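Side-chain contacts in aspartate-semialdehyde dehydrogenase (Thermus thermophilus, PDB 2YV3), which probably catalyses the NADPH-dependent reductive dephosphorylation of L-aspartyl-4-phosphate to L-aspartate semialdehyde, a step toward lysine, methionine and threonine: residues A[126-131]-A[312-317]; A[131-136]-A[305-310]; A[14-19]-A[66-71]. All blocks are in the same frame, centred on the assembly; numbering follows the deposited sequence.

Contact 1 of 3, residues A[126-131]-A[312-317]; sequences TTAILA and LLKGAA
Lys314 packs on Ala128 and Ile129, and the carbonyl oxygen of the next residue, Gly315 O, is gripped by two amides. Asn319 ND2 and Asn122 ND2 both hydrogen-bond to it. This double hold fixes the backbone directly after Lys314, which is itself the centre of an inverse gamma turn. Across the contact the touching atoms are all carbons. The branch methyl Ile129 CG2 lies 3.6 Å from Lys314 CG and 3.8 Å from Lys314 CB. The two side chains cross at a slant, while the far end of Ile129 leads away, and its CD1 packs on strand 302-310. Ala128 CB faces the root of the lysine, 3.9 Å from Lys314 CB. The lysine chain is bent at its second and third torsions (chi2 -42°, chi3 -81°). The bends bring Lys314 CE back to 4.1 Å from Ala128 CB, so the small alanine is met at two points of one side chain. Thr127 OG1 hydrogen-bonds to Glu213 OE2 of helix 205-219. The contact joins the helix that starts at Cys125, the predicted acyl-thioester residue, to the short helix 313-316. The side chain of Ile129 is about 5 Å from that of His238, the predicted proton acceptor. Lys314 holds to the helix through its aliphatic carbons, and no hydrogen bond or salt bridge of its ammonium group links the two segments.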
loop_
_atom_site.group_PDB
_atom_site.type_symbol
_atom_site.label_atom_id
_atom_site.label_comp_id
_atom_site.label_asym_id
_atom_site.label_seq_id
_atom_site.Cartn_x
_atom_site.Cartn_y
_atom_site.Cartn_z
ATOM N N THR A 126 -9.929 1.079 10.156
ATOM C CA THR A 126 -9.534 0.015 9.257
ATOM C C THR A 126 -10.466 -1.194 9.281
ATOM O O THR A 126 -10.618 -1.864 8.258
ATOM C CB THR A 126 -8.102 -0.453 9.586
ATOM O OG1 THR A 126 -7.210 0.663 9.541
ATOM C CG2 THR A 126 -7.628 -1.467 8.580
ATOM N N THR A 127 -11.079 -1.462 10.442
ATOM C CA THR A 127 -11.984 -2.604 10.616
ATOM C C THR A 127 -13.391 -2.364 10.083
ATOM O O THR A 127 -13.976 -3.233 9.443
ATOM C CB THR A 127 -12.110 -3.015 12.107
ATOM O OG1 THR A 127 -10.897 -3.638 12.554
ATOM C CG2 THR A 127 -13.245 -3.991 12.286
ATOM N N ALA A 128 -13.927 -1.181 10.367
ATOM C CA ALA A 128 -15.261 -0.819 9.921
ATOM C C ALA A 128 -15.402 -1.058 8.420
ATOM O O ALA A 128 -16.131 -1.974 7.995
ATOM C CB ALA A 128 -15.543 0.627 10.247
ATOM N N ILE A 129 -14.698 -0.264 7.612
ATOM C CA ILE A 129 -14.811 -0.430 6.168
ATOM C C ILE A 129 -14.531 -1.859 5.716
ATOM O O ILE A 129 -15.335 -2.430 4.991
ATOM C CB ILE A 129 -13.914 0.572 5.370
ATOM C CG1 ILE A 129 -12.726 -0.156 4.735
ATOM C CG2 ILE A 129 -13.481 1.731 6.271
ATOM C CD1 ILE A 129 -12.447 0.287 3.316
ATOM N N LEU A 130 -13.423 -2.454 6.143
ATOM C CA LEU A 130 -13.129 -3.823 5.745
ATOM C C LEU A 130 -14.304 -4.770 6.016
ATOM O O LEU A 130 -14.486 -5.752 5.305
ATOM C CB LEU A 130 -11.887 -4.350 6.468
ATOM C CG LEU A 130 -11.417 -5.748 6.032
ATOM C CD1 LEU A 130 -11.295 -5.780 4.504
ATOM C CD2 LEU A 130 -10.101 -6.112 6.702
ATOM N N ALA A 131 -15.094 -4.480 7.042
ATOM C CA ALA A 131 -16.245 -5.316 7.376
ATOM C C ALA A 131 -17.379 -4.982 6.414
ATOM O O ALA A 131 -18.070 -5.848 5.891
ATOM C CB ALA A 131 -16.679 -5.052 8.827
ATOM N N LEU A 312 -12.725 9.308 8.127
ATOM C CA LEU A 312 -13.391 10.103 9.149
ATOM C C LEU A 312 -14.875 9.801 9.201
ATOM O O LEU A 312 -15.567 10.211 10.122
ATOM C CB LEU A 312 -13.192 11.595 8.905
ATOM C CG LEU A 312 -12.224 12.205 9.918
ATOM C CD1 LEU A 312 -12.108 13.688 9.691
ATOM C CD2 LEU A 312 -12.725 11.931 11.332
ATOM N N LEU A 313 -15.363 9.084 8.201
ATOM C CA LEU A 313 -16.772 8.744 8.159
ATOM C C LEU A 313 -17.005 7.372 8.770
ATOM O O LEU A 313 -18.103 7.062 9.215
ATOM C CB LEU A 313 -17.298 8.815 6.716
ATOM C CG LEU A 313 -17.564 10.232 6.184
ATOM C CD1 LEU A 313 -18.293 10.150 4.870
ATOM C CD2 LEU A 313 -18.416 10.996 7.153
ATOM N N LYS A 314 -15.965 6.545 8.790
ATOM C CA LYS A 314 -16.072 5.227 9.407
ATOM C C LYS A 314 -15.463 5.412 10.799
ATOM O O LYS A 314 -14.568 4.706 11.273
ATOM C CB LYS A 314 -15.373 4.169 8.553
ATOM C CG LYS A 314 -16.075 3.992 7.181
ATOM C CD LYS A 314 -17.619 3.984 7.292
ATOM C CE LYS A 314 -18.131 2.613 7.733
ATOM N NZ LYS A 314 -19.566 2.562 8.173
ATOM N N GLY A 315 -15.996 6.458 11.405
ATOM C CA GLY A 315 -15.681 6.886 12.738
ATOM C C GLY A 315 -17.045 7.454 13.071
ATOM O O GLY A 315 -17.814 6.851 13.834
ATOM N N ALA A 316 -17.374 8.567 12.413
ATOM C CA ALA A 316 -18.632 9.270 12.625
ATOM C C ALA A 316 -19.910 8.754 11.959
ATOM O O ALA A 316 -20.978 8.878 12.550
ATOM C CB ALA A 316 -18.446 10.743 12.280
ATOM N N ALA A 317 -19.828 8.187 10.755
ATOM C CA ALA A 317 -21.046 7.710 10.075
ATOM C C ALA A 317 -21.634 6.500 10.756
ATOM O O ALA A 317 -22.861 6.381 10.885
ATOM C CB ALA A 317 -20.784 7.393 8.601
#

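Contact 2 of 3, residues A[131-136]-A[305-310]; sequences AMALWP and FFVVGD
Leu134 CD1 meets the edge of the Phe305 ring near its plane, 3.6 Å from Phe305 CZ and 4.1 Å from Phe305 CE2. The leucine thus touches the outer end of the ring, and the two side chains cross at about a right angle. Phe305 CG sits between its own backbone N and carbonyl carbon (chi1 37°), which sets the ring edge against Leu134. Val307 CG2 also lies at the ring edge. The second pair is looser, with Ala133 CB 4.2 Å from Val307 CG1. This is where the two backbones come nearest, with 7.6 Å between Ala133 CA and Val307 CA. The strand is positioned from both sides. Phe305 and Val307 share backbone hydrogen bonds with Val242 and Glu240, while Phe306 and Val308 bond to Gly291 and Glu289. At the strand's end Asp310 OD1 forms a salt bridge with Arg236. Helix 125-141 lies against one face of the mixed sheet, where Leu134 also touches Val244 and Ala133 touches Val290. On the other face Phe306 touches Ala239, and it packs on Pro193 of the second subunit.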
loop_
_atom_site.group_PDB
_atom_site.type_symbol
_atom_site.label_atom_id
_atom_site.label_comp_id
_atom_site.label_asym_id
_atom_site.label_seq_id
_atom_site.Cartn_x
_atom_site.Cartn_y
_atom_site.Cartn_z
ATOM N N ALA A 131 -15.094 -4.480 7.042
ATOM C CA ALA A 131 -16.245 -5.316 7.376
ATOM C C ALA A 131 -17.379 -4.982 6.414
ATOM O O ALA A 131 -18.070 -5.848 5.891
ATOM C CB ALA A 131 -16.679 -5.052 8.827
ATOM N N MET A 132 -17.558 -3.695 6.185
ATOM C CA MET A 132 -18.590 -3.240 5.287
ATOM C C MET A 132 -18.561 -4.050 3.996
ATOM O O MET A 132 -19.571 -4.207 3.313
ATOM C CB MET A 132 -18.380 -1.762 4.981
ATOM C CG MET A 132 -19.617 -1.089 4.454
ATOM S SD MET A 132 -20.791 -0.685 5.751
ATOM C CE MET A 132 -20.313 -1.801 7.153
ATOM N N ALA A 133 -17.390 -4.559 3.658
ATOM C CA ALA A 133 -17.267 -5.346 2.461
ATOM C C ALA A 133 -17.141 -6.814 2.844
ATOM O O ALA A 133 -17.761 -7.681 2.217
ATOM C CB ALA A 133 -16.050 -4.896 1.658
ATOM N N LEU A 134 -16.367 -7.093 3.887
ATOM C CA LEU A 134 -16.154 -8.479 4.301
ATOM C C LEU A 134 -17.324 -9.099 5.046
ATOM O O LEU A 134 -17.343 -10.299 5.294
ATOM C CB LEU A 134 -14.887 -8.614 5.156
ATOM C CG LEU A 134 -14.331 -10.044 5.164
ATOM C CD1 LEU A 134 -13.652 -10.307 3.809
ATOM C CD2 LEU A 134 -13.355 -10.239 6.315
ATOM N N TRP A 135 -18.305 -8.291 5.411
ATOM C CA TRP A 135 -19.450 -8.847 6.099
ATOM C C TRP A 135 -20.227 -9.802 5.188
ATOM O O TRP A 135 -20.410 -10.980 5.508
ATOM C CB TRP A 135 -20.403 -7.755 6.587
ATOM C CG TRP A 135 -21.566 -8.414 7.187
ATOM C CD1 TRP A 135 -22.878 -8.191 6.910
ATOM C CD2 TRP A 135 -21.523 -9.537 8.065
ATOM N NE1 TRP A 135 -23.658 -9.120 7.552
ATOM C CE2 TRP A 135 -22.848 -9.958 8.270
ATOM C CE3 TRP A 135 -20.487 -10.230 8.697
ATOM C CZ2 TRP A 135 -23.170 -11.039 9.077
ATOM C CZ3 TRP A 135 -20.801 -11.296 9.497
ATOM C CH2 TRP A 135 -22.136 -11.696 9.682
ATOM N N PRO A 136 -20.704 -9.297 4.032
ATOM C CA PRO A 136 -21.459 -10.140 3.099
ATOM C C PRO A 136 -20.712 -11.337 2.482
ATOM O O PRO A 136 -21.333 -12.331 2.120
ATOM C CB PRO A 136 -21.962 -9.134 2.059
ATOM C CG PRO A 136 -20.913 -8.063 2.085
ATOM C CD PRO A 136 -20.626 -7.907 3.541
ATOM N N PHE A 305 -9.639 -8.693 -3.442
ATOM C CA PHE A 305 -10.356 -7.461 -3.724
ATOM C C PHE A 305 -9.620 -6.290 -3.105
ATOM O O PHE A 305 -8.678 -6.486 -2.355
ATOM C CB PHE A 305 -11.811 -7.497 -3.229
ATOM C CG PHE A 305 -12.006 -8.217 -1.922
ATOM C CD1 PHE A 305 -12.013 -9.617 -1.876
ATOM C CD2 PHE A 305 -12.238 -7.505 -0.744
ATOM C CE1 PHE A 305 -12.252 -10.297 -0.690
ATOM C CE2 PHE A 305 -12.477 -8.177 0.456
ATOM C CZ PHE A 305 -12.484 -9.584 0.476
ATOM N N PHE A 306 -10.044 -5.078 -3.465
ATOM C CA PHE A 306 -9.461 -3.828 -2.974
ATOM C C PHE A 306 -10.628 -3.047 -2.387
ATOM O O PHE A 306 -11.738 -3.128 -2.877
ATOM C CB PHE A 306 -8.834 -3.040 -4.134
ATOM C CG PHE A 306 -7.914 -1.931 -3.698
ATOM C CD1 PHE A 306 -6.696 -2.218 -3.091
ATOM C CD2 PHE A 306 -8.273 -0.602 -3.876
ATOM C CE1 PHE A 306 -5.846 -1.201 -2.664
ATOM C CE2 PHE A 306 -7.426 0.435 -3.450
ATOM C CZ PHE A 306 -6.206 0.124 -2.838
ATOM N N VAL A 307 -10.385 -2.277 -1.345
ATOM C CA VAL A 307 -11.476 -1.549 -0.728
ATOM C C VAL A 307 -11.092 -0.164 -0.269
ATOM O O VAL A 307 -9.975 0.073 0.174
ATOM C CB VAL A 307 -12.021 -2.327 0.494
ATOM C CG1 VAL A 307 -13.342 -1.739 0.939
ATOM C CG2 VAL A 307 -12.180 -3.820 0.145
ATOM N N VAL A 308 -12.016 0.766 -0.374
ATOM C CA VAL A 308 -11.721 2.099 0.082
ATOM C C VAL A 308 -12.940 2.639 0.819
ATOM O O VAL A 308 -14.074 2.379 0.441
ATOM C CB VAL A 308 -11.328 3.008 -1.113
ATOM C CG1 VAL A 308 -10.496 4.190 -0.644
ATOM C CG2 VAL A 308 -10.522 2.207 -2.106
ATOM N N GLY A 309 -12.699 3.364 1.898
ATOM C CA GLY A 309 -13.789 3.940 2.661
ATOM C C GLY A 309 -13.254 5.192 3.296
ATOM O O GLY A 309 -12.077 5.242 3.619
ATOM N N ASP A 310 -14.098 6.202 3.461
ATOM C CA ASP A 310 -13.637 7.443 4.066
ATOM C C ASP A 310 -13.322 7.130 5.513
ATOM O O ASP A 310 -14.145 6.557 6.224
ATOM C CB ASP A 310 -14.704 8.534 3.990
ATOM C CG ASP A 310 -14.227 9.845 4.589
ATOM O OD1 ASP A 310 -13.733 10.726 3.843
ATOM O OD2 ASP A 310 -14.326 9.988 5.823
#

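Contact 3 of 3, residues A[14-19]-A[66-71]; sequences REILKV and LASAGG
Leu66 meets Ile16 mainly through its backbone: Leu66 O is 4.4 Å from Ile16 CD1. Its side chain also starts toward helix 11-22, but makes no close contact with segment 14-19 and packs on Asn319 and Ile323 of helix 319-327. Ala67 points away from the helix. Its backbone bonds to Val89 and Asn91, on the side of strand 87-90. Ser68 makes the closest approach, with its CB 3.6 Å from Ile16 CD1. The hydroxyl lies slightly farther off, with Ser68 OG 4.2 Å from Ile16 CD1. In Ile16, CD1 is anti to CA (chi2 180°), so the long branch runs straight out and its end methyl does the touching. Val5 and Ala316 also touch this side chain. The parallel strands and the helix after strand 3-6 fit a Rossmann-type fold, consistent with the predicted NADP(+) binding. Strand 64-67 runs parallel beside strand 3-6, and helix 11-22 begins within Thr9-Val12, residues predicted to bind NADP(+). Ser68, just past strand 64-67, hydrogen-bonds through its backbone to Val6, and its side chain is about 3 Å from that of Val12. Ala69 then packs on Val6, and the chain goes on into helix 70-83. Back on helix 11-22, Glu15 is held between two charges: Lys18 NZ meets Glu15 OE2 in a salt bridge, and Arg236 NH1 pairs with Glu15 OE1.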
loop_
_atom_site.group_PDB
_atom_site.type_symbol
_atom_site.label_atom_id
_atom_site.label_comp_id
_atom_site.label_asym_id
_atom_site.label_seq_id
_atom_site.Cartn_x
_atom_site.Cartn_y
_atom_site.Cartn_z
ATOM N N ARG A 14 -15.726 16.822 14.725
ATOM C CA ARG A 14 -16.140 17.803 13.731
ATOM C C ARG A 14 -16.965 17.150 12.629
ATOM O O ARG A 14 -17.935 17.739 12.163
ATOM C CB ARG A 14 -14.933 18.521 13.136
ATOM C CG ARG A 14 -14.703 19.880 13.746
ATOM C CD ARG A 14 -13.592 20.613 13.035
ATOM N NE ARG A 14 -13.611 22.031 13.376
ATOM C CZ ARG A 14 -13.438 22.514 14.603
ATOM N NH1 ARG A 14 -13.227 21.686 15.619
ATOM N NH2 ARG A 14 -13.483 23.828 14.814
ATOM N N GLU A 15 -16.592 15.950 12.194
ATOM C CA GLU A 15 -17.396 15.296 11.173
ATOM C C GLU A 15 -18.686 14.848 11.856
ATOM O O GLU A 15 -19.756 14.866 11.260
ATOM C CB GLU A 15 -16.665 14.096 10.540
ATOM C CG GLU A 15 -15.360 14.438 9.794
ATOM C CD GLU A 15 -15.455 15.659 8.852
ATOM O OE1 GLU A 15 -14.580 15.807 7.964
ATOM O OE2 GLU A 15 -16.388 16.473 9.000
ATOM N N ILE A 16 -18.583 14.468 13.122
ATOM C CA ILE A 16 -19.761 14.047 13.862
ATOM C C ILE A 16 -20.881 15.090 13.812
ATOM O O ILE A 16 -22.048 14.735 13.918
ATOM C CB ILE A 16 -19.424 13.736 15.336
ATOM C CG1 ILE A 16 -18.432 12.576 15.406
ATOM C CG2 ILE A 16 -20.676 13.362 16.087
ATOM C CD1 ILE A 16 -18.026 12.180 16.801
ATOM N N LEU A 17 -20.550 16.370 13.647
ATOM C CA LEU A 17 -21.608 17.378 13.581
ATOM C C LEU A 17 -22.292 17.326 12.229
ATOM O O LEU A 17 -23.521 17.283 12.152
ATOM C CB LEU A 17 -21.069 18.799 13.856
ATOM C CG LEU A 17 -20.749 19.942 12.853
ATOM C CD1 LEU A 17 -19.577 19.575 11.961
ATOM C CD2 LEU A 17 -21.969 20.310 12.019
ATOM N N LYS A 18 -21.508 17.294 11.159
ATOM C CA LYS A 18 -22.105 17.272 9.837
ATOM C C LYS A 18 -22.896 16.027 9.431
ATOM O O LYS A 18 -23.986 16.169 8.883
ATOM C CB LYS A 18 -21.073 17.629 8.765
ATOM C CG LYS A 18 -19.852 16.782 8.726
ATOM C CD LYS A 18 -18.908 17.323 7.665
ATOM C CE LYS A 18 -18.415 18.734 7.968
ATOM N NZ LYS A 18 -17.411 18.760 9.070
ATOM N N VAL A 19 -22.397 14.821 9.675
ATOM C CA VAL A 19 -23.215 13.673 9.290
ATOM C C VAL A 19 -24.466 13.760 10.166
ATOM O O VAL A 19 -25.585 13.535 9.697
ATOM C CB VAL A 19 -22.520 12.278 9.519
ATOM C CG1 VAL A 19 -21.041 12.374 9.210
ATOM C CG2 VAL A 19 -22.776 11.764 10.929
ATOM N N LEU A 66 -22.019 10.898 22.323
ATOM C CA LEU A 66 -21.191 10.378 21.244
ATOM C C LEU A 66 -19.740 10.784 21.470
ATOM O O LEU A 66 -19.301 11.837 21.020
ATOM C CB LEU A 66 -21.697 10.887 19.895
ATOM C CG LEU A 66 -22.959 10.171 19.378
ATOM C CD1 LEU A 66 -24.131 11.128 19.291
ATOM C CD2 LEU A 66 -22.679 9.591 18.003
ATOM N N ALA A 67 -19.008 9.916 22.160
ATOM C CA ALA A 67 -17.614 10.141 22.505
ATOM C C ALA A 67 -16.560 9.899 21.421
ATOM O O ALA A 67 -16.471 8.804 20.857
ATOM C CB ALA A 67 -17.273 9.306 23.713
ATOM N N SER A 68 -15.751 10.929 21.171
ATOM C CA SER A 68 -14.649 10.920 20.198
ATOM C C SER A 68 -13.519 11.777 20.790
ATOM O O SER A 68 -12.916 12.605 20.095
ATOM C CB SER A 68 -15.113 11.528 18.864
ATOM O OG SER A 68 -14.018 11.867 18.012
ATOM N N ALA A 69 -13.239 11.571 22.077
ATOM C CA ALA A 69 -12.222 12.352 22.782
ATOM C C ALA A 69 -11.169 11.527 23.530
ATOM O O ALA A 69 -10.972 11.710 24.743
ATOM C CB ALA A 69 -12.908 13.297 23.756
ATOM N N GLY A 70 -10.495 10.627 22.818
ATOM C CA GLY A 70 -9.472 9.800 23.439
ATOM C C GLY A 70 -9.966 8.797 24.465
ATOM O O GLY A 70 -11.098 8.879 24.926
ATOM N N GLY A 71 -9.106 7.850 24.827
ATOM C CA GLY A 71 -9.469 6.836 25.801
ATOM C C GLY A 71 -9.193 7.301 27.218
ATOM O O GLY A 71 -9.679 6.726 28.195
#

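Overall arrangement
Contacts 1 and 2 share helix 125-141 and Ala131, and their centres are 9 Å apart. They are joined by Ile129, whose CD1 packs on Val307 CG1 and on the backbone of Val308 and Gly309. Contact 1 also touches contact 3: Ala316 CB lies 3.6 Å from Ile16 CG1, and Leu313 CD2 lies 3.6 Å from Val19 CG1. Helix 313-316 thus bridges the predicted NADP-binding domain and the helix that begins at Cys125. Contacts 2 and 3 do not touch; their centres are about 22 Å apart, on opposite sides of the chain's centre. The side chain of Lys314 is about 6 Å from that of Cys125, placing contact 1 beside the predicted active site.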